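Local coordinates for transcriptional regulator, LacI family protein (Rhodococcus jostii, PDB 3K9C) that probably regulates transcription by binding cis-regulatory DNA, as LacI-family proteins do, and carries a periplasmic-binding-protein-like domain, at residues 60-64 with 65-69; 177-180 with 181-184. All blocks are in the same frame, centred on the assembly; numbering follows the deposited sequence.

Contact 1 (60-64 with 65-69); sequences QALMR and ERCEA
Glu65 N reaches back three residues to Leu62 O, 2.9 Å away, in the one hydrogen bond between 60-64 and 65-69. It is bent, 138° at the hydrogen, and the donor stands well above the carbonyl plane. An i to i-3 bond of this kind suits a helix end, where Arg64 is the first residue to leave helical angles; Arg66 then centres an inverse gamma turn that swings the chain round.

Beside this turn lies the apolar contact. Leu62 CD2 meets Cys67 SG at 3.5 Å, the small thiol fitting closely against the end of the branched leucine.

Among the charged side chains, Glu65 CG packs 3.6 Å from Ala61 O, and the chain, bent at chi2 (-74°), runs beside Arg64 O. The charged ends do not meet, Arg64 NE and Glu65 OE2 being 6.3 Å apart; the guanidinium lays one face over Ala61 CA. Both charges are used across the dimer instead: Arg64 pairs with Asp43 of the second subunit, and Glu65 with Arg66 of the second subunit.

The turn joins helix 55-63 to strand 67-73. Buried Leu62 also packs on Met45 of strand 42-49 and Val18 of strand 13-20.

Contact 2 (177-180 with 181-184); sequences HTLL and EMPT
The His177 ring meets Glu181, one turn later, because its first torsion (173°) sets CG opposite the backbone N, beside the carbonyl carbon. Glu181 bends at chi2 (-85°) and brings its chain across the imidazole. Its CG lies over one ring face, 4.2 Å from the centroid and displaced toward the rim, a CH-pi contact. Further out, Glu181 OE2 comes 3.4 Å from His177 CE1, the carboxylate and ring planes being 31° apart. This is van der Waals contact and not a salt bridge, although a nearby carboxylate would be expected to favour a protonated imidazole. Both polar residues suit this exposed side of the helix.

In the backbone, Glu181 N gives its i to i-4 bond to His177 O, 3.1 Å long, and a weak second one to Thr178 O. Met182 N then turns mainly to Leu179 O at 3.3 Å, an i to i-3 bond whose donor stands high above the carbonyl plane, as the helical pattern gives out.

Toward the sheet, the branched end of buried Leu179 lies beside the longer, flexible selenomethionine Met182, CD2 to SE 4.1 Å, both pointing the same way. Leu179 reaches Ala130 and Ile132 of strand 129-133 and Val163 of strand 160-164; Met182, at the margin, touches Thr161 of strand 160-164, while Leu180 packs on Leu204 of helix 194-206.

Both contacts close a helix, but they stand at far ends of the molecule: their centres are 48 Å apart, on opposite sides of the chain's centre, with about 37 Å between nearest atoms. Contact 1 belongs to the lobe built on the sheet containing strands 13-20 and 67-73, contact 2 to the lobe of the four-stranded parallel sheet, the two-lobed plan of periplasmic-binding-protein-like folds. Each leads from a helix toward a parallel strand, 67-73 or 188-191. Their settings differ: 60-69 meets the second subunit, whereas no other chain of the assembly touches 177-184. Effector pockets of this family usually lie between the lobes, probably distant from both.

Contact 1 (60-64 with 65-69)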
loop_
_atom_site.group_PDB
_atom_site.type_symbol
_atom_site.label_atom_id
_atom_site.label_comp_id
_atom_site.label_asym_id
_atom_site.label_seq_id
_atom_site.Cartn_x
_atom_site.Cartn_y
_atom_site.Cartn_z
ATOM N N GLN B 60 11.811 0.264 19.932
ATOM C CA GLN B 60 12.778 -0.486 20.731
ATOM C C GLN B 60 13.650 -1.312 19.797
ATOM O O GLN B 60 14.834 -1.512 20.053
ATOM C CB GLN B 60 12.069 -1.410 21.723
ATOM C CG GLN B 60 11.047 -0.699 22.581
ATOM C CD GLN B 60 10.367 -1.619 23.571
ATOM O OE1 GLN B 60 10.217 -2.820 23.323
ATOM N NE2 GLN B 60 9.929 -1.056 24.698
ATOM N N ALA B 61 13.051 -1.787 18.709
ATOM C CA ALA B 61 13.773 -2.577 17.720
ATOM C C ALA B 61 14.921 -1.761 17.123
ATOM O O ALA B 61 16.014 -2.286 16.903
ATOM C CB ALA B 61 12.829 -3.028 16.620
ATOM N N LEU B 62 14.672 -0.484 16.850
ATOM C CA LEU B 62 15.715 0.377 16.298
ATOM C C LEU B 62 16.825 0.579 17.318
ATOM O O LEU B 62 17.996 0.726 16.957
ATOM C CB LEU B 62 15.159 1.753 15.919
ATOM C CG LEU B 62 14.564 1.966 14.528
ATOM C CD1 LEU B 62 14.142 3.423 14.381
ATOM C CD2 LEU B 62 15.591 1.609 13.463
HETATM N N MSE B 63 16.448 0.587 18.591
HETATM C CA MSE B 63 17.405 0.803 19.667
HETATM C C MSE B 63 18.413 -0.331 19.774
HETATM O O MSE B 63 19.534 -0.136 20.247
HETATM C CB MSE B 63 16.659 0.995 20.987
HETATM C CG MSE B 63 15.704 2.166 20.969
HETATM SE SE MSE B 63 16.648 3.847 20.769
HETATM C CE MSE B 63 16.710 3.939 18.826
ATOM N N ARG B 64 18.019 -1.515 19.325
ATOM C CA ARG B 64 18.921 -2.650 19.364
ATOM C C ARG B 64 19.872 -2.570 18.178
ATOM O O ARG B 64 20.574 -3.522 17.864
ATOM C CB ARG B 64 18.138 -3.963 19.332
ATOM C CG ARG B 64 17.397 -4.260 20.627
ATOM C CD ARG B 64 16.970 -5.717 20.682
ATOM N NE ARG B 64 15.850 -6.003 19.792
ATOM C CZ ARG B 64 14.584 -5.692 20.061
ATOM N NH1 ARG B 64 14.271 -5.087 21.201
ATOM N NH2 ARG B 64 13.629 -5.981 19.186
ATOM N N GLU B 65 19.893 -1.420 17.522
ATOM C CA GLU B 65 20.767 -1.232 16.378
ATOM C C GLU B 65 21.629 0.018 16.531
ATOM O O GLU B 65 21.422 0.821 17.444
ATOM C CB GLU B 65 19.928 -1.150 15.111
ATOM C CG GLU B 65 19.054 -2.374 14.887
ATOM C CD GLU B 65 19.836 -3.592 14.437
ATOM O OE1 GLU B 65 20.801 -3.432 13.656
ATOM O OE2 GLU B 65 19.474 -4.713 14.854
ATOM N N ARG B 66 22.592 0.186 15.630
ATOM C CA ARG B 66 23.487 1.336 15.701
ATOM C C ARG B 66 22.994 2.556 14.925
ATOM O O ARG B 66 23.724 3.126 14.112
ATOM C CB ARG B 66 24.881 0.930 15.222
ATOM C CG ARG B 66 25.463 -0.253 15.992
ATOM C CD ARG B 66 25.489 0.016 17.497
ATOM N NE ARG B 66 25.968 -1.135 18.262
ATOM C CZ ARG B 66 27.189 -1.658 18.153
ATOM N NH1 ARG B 66 28.070 -1.136 17.307
ATOM N NH2 ARG B 66 27.529 -2.707 18.894
ATOM N N CYS B 67 21.755 2.958 15.189
ATOM C CA CYS B 67 21.165 4.120 14.534
ATOM C C CYS B 67 21.695 5.399 15.174
ATOM O O CYS B 67 21.641 5.554 16.398
ATOM C CB CYS B 67 19.638 4.092 14.665
ATOM S SG CYS B 67 18.850 2.616 13.985
ATOM N N GLU B 68 22.198 6.311 14.345
ATOM C CA GLU B 68 22.734 7.585 14.825
ATOM C C GLU B 68 21.629 8.618 14.964
ATOM O O GLU B 68 21.858 9.748 15.397
ATOM C CB GLU B 68 23.797 8.106 13.862
ATOM C CG GLU B 68 25.095 7.330 13.909
ATOM C CD GLU B 68 26.076 7.795 12.857
ATOM O OE1 GLU B 68 26.268 9.025 12.730
ATOM O OE2 GLU B 68 26.653 6.930 12.164
ATOM N N ALA B 69 20.424 8.217 14.585
ATOM C CA ALA B 69 19.269 9.087 14.669
ATOM C C ALA B 69 18.034 8.254 14.390
ATOM O O ALA B 69 18.115 7.192 13.770
ATOM C CB ALA B 69 19.386 10.221 13.653
#

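Contact 2 (177-180 with 181-184)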
loop_
_atom_site.group_PDB
_atom_site.type_symbol
_atom_site.label_atom_id
_atom_site.label_comp_id
_atom_site.label_asym_id
_atom_site.label_seq_id
_atom_site.Cartn_x
_atom_site.Cartn_y
_atom_site.Cartn_z
ATOM N N HIS B 177 -21.225 8.720 2.762
ATOM C CA HIS B 177 -22.580 8.212 2.920
ATOM C C HIS B 177 -23.329 9.172 3.848
ATOM O O HIS B 177 -24.428 9.634 3.534
ATOM C CB HIS B 177 -22.532 6.814 3.531
ATOM C CG HIS B 177 -23.874 6.267 3.894
ATOM N ND1 HIS B 177 -24.869 6.063 2.961
ATOM C CD2 HIS B 177 -24.397 5.907 5.091
ATOM C CE1 HIS B 177 -25.949 5.603 3.571
ATOM N NE2 HIS B 177 -25.689 5.500 4.861
ATOM N N THR B 178 -22.715 9.477 4.986
ATOM C CA THR B 178 -23.306 10.395 5.956
ATOM C C THR B 178 -23.664 11.711 5.265
ATOM O O THR B 178 -24.782 12.209 5.400
ATOM C CB THR B 178 -22.321 10.718 7.099
ATOM O OG1 THR B 178 -21.896 9.504 7.734
ATOM C CG2 THR B 178 -22.972 11.624 8.116
ATOM N N LEU B 179 -22.708 12.262 4.517
ATOM C CA LEU B 179 -22.905 13.526 3.813
ATOM C C LEU B 179 -24.042 13.477 2.808
ATOM O O LEU B 179 -24.767 14.452 2.642
ATOM C CB LEU B 179 -21.605 13.955 3.112
ATOM C CG LEU B 179 -20.447 14.249 4.078
ATOM C CD1 LEU B 179 -19.135 14.492 3.314
ATOM C CD2 LEU B 179 -20.821 15.458 4.933
ATOM N N LEU B 180 -24.203 12.345 2.130
ATOM C CA LEU B 180 -25.270 12.211 1.142
ATOM C C LEU B 180 -26.659 12.162 1.776
ATOM O O LEU B 180 -27.649 12.536 1.152
ATOM C CB LEU B 180 -25.040 10.967 0.278
ATOM C CG LEU B 180 -23.917 11.117 -0.753
ATOM C CD1 LEU B 180 -23.657 9.789 -1.449
ATOM C CD2 LEU B 180 -24.311 12.192 -1.765
ATOM N N GLU B 181 -26.719 11.711 3.024
ATOM C CA GLU B 181 -27.978 11.605 3.753
ATOM C C GLU B 181 -28.472 12.968 4.242
ATOM O O GLU B 181 -29.637 13.120 4.607
ATOM C CB GLU B 181 -27.797 10.683 4.961
ATOM C CG GLU B 181 -27.283 9.303 4.622
ATOM C CD GLU B 181 -28.392 8.356 4.226
ATOM O OE1 GLU B 181 -29.262 8.088 5.084
ATOM O OE2 GLU B 181 -28.395 7.880 3.067
HETATM N N MSE B 182 -27.582 13.957 4.248
HETATM C CA MSE B 182 -27.922 15.296 4.723
HETATM C C MSE B 182 -29.046 16.024 3.999
HETATM O O MSE B 182 -29.326 15.762 2.828
HETATM C CB MSE B 182 -26.695 16.193 4.692
HETATM C CG MSE B 182 -25.612 15.791 5.654
HETATM SE SE MSE B 182 -24.371 17.232 5.790
HETATM C CE MSE B 182 -24.941 17.927 7.506
ATOM N N PRO B 183 -29.699 16.969 4.701
ATOM C CA PRO B 183 -30.797 17.758 4.141
ATOM C C PRO B 183 -30.292 18.457 2.885
ATOM O O PRO B 183 -30.978 18.504 1.865
ATOM C CB PRO B 183 -31.115 18.745 5.262
ATOM C CG PRO B 183 -30.776 17.967 6.496
ATOM C CD PRO B 183 -29.470 17.327 6.112
ATOM N N THR B 184 -29.078 18.991 2.975
ATOM C CA THR B 184 -28.451 19.674 1.853
ATOM C C THR B 184 -27.058 19.091 1.641
ATOM O O THR B 184 -26.083 19.562 2.231
ATOM C CB THR B 184 -28.310 21.180 2.115
ATOM O OG1 THR B 184 -29.575 21.716 2.527
ATOM C CG2 THR B 184 -27.854 21.895 0.853
#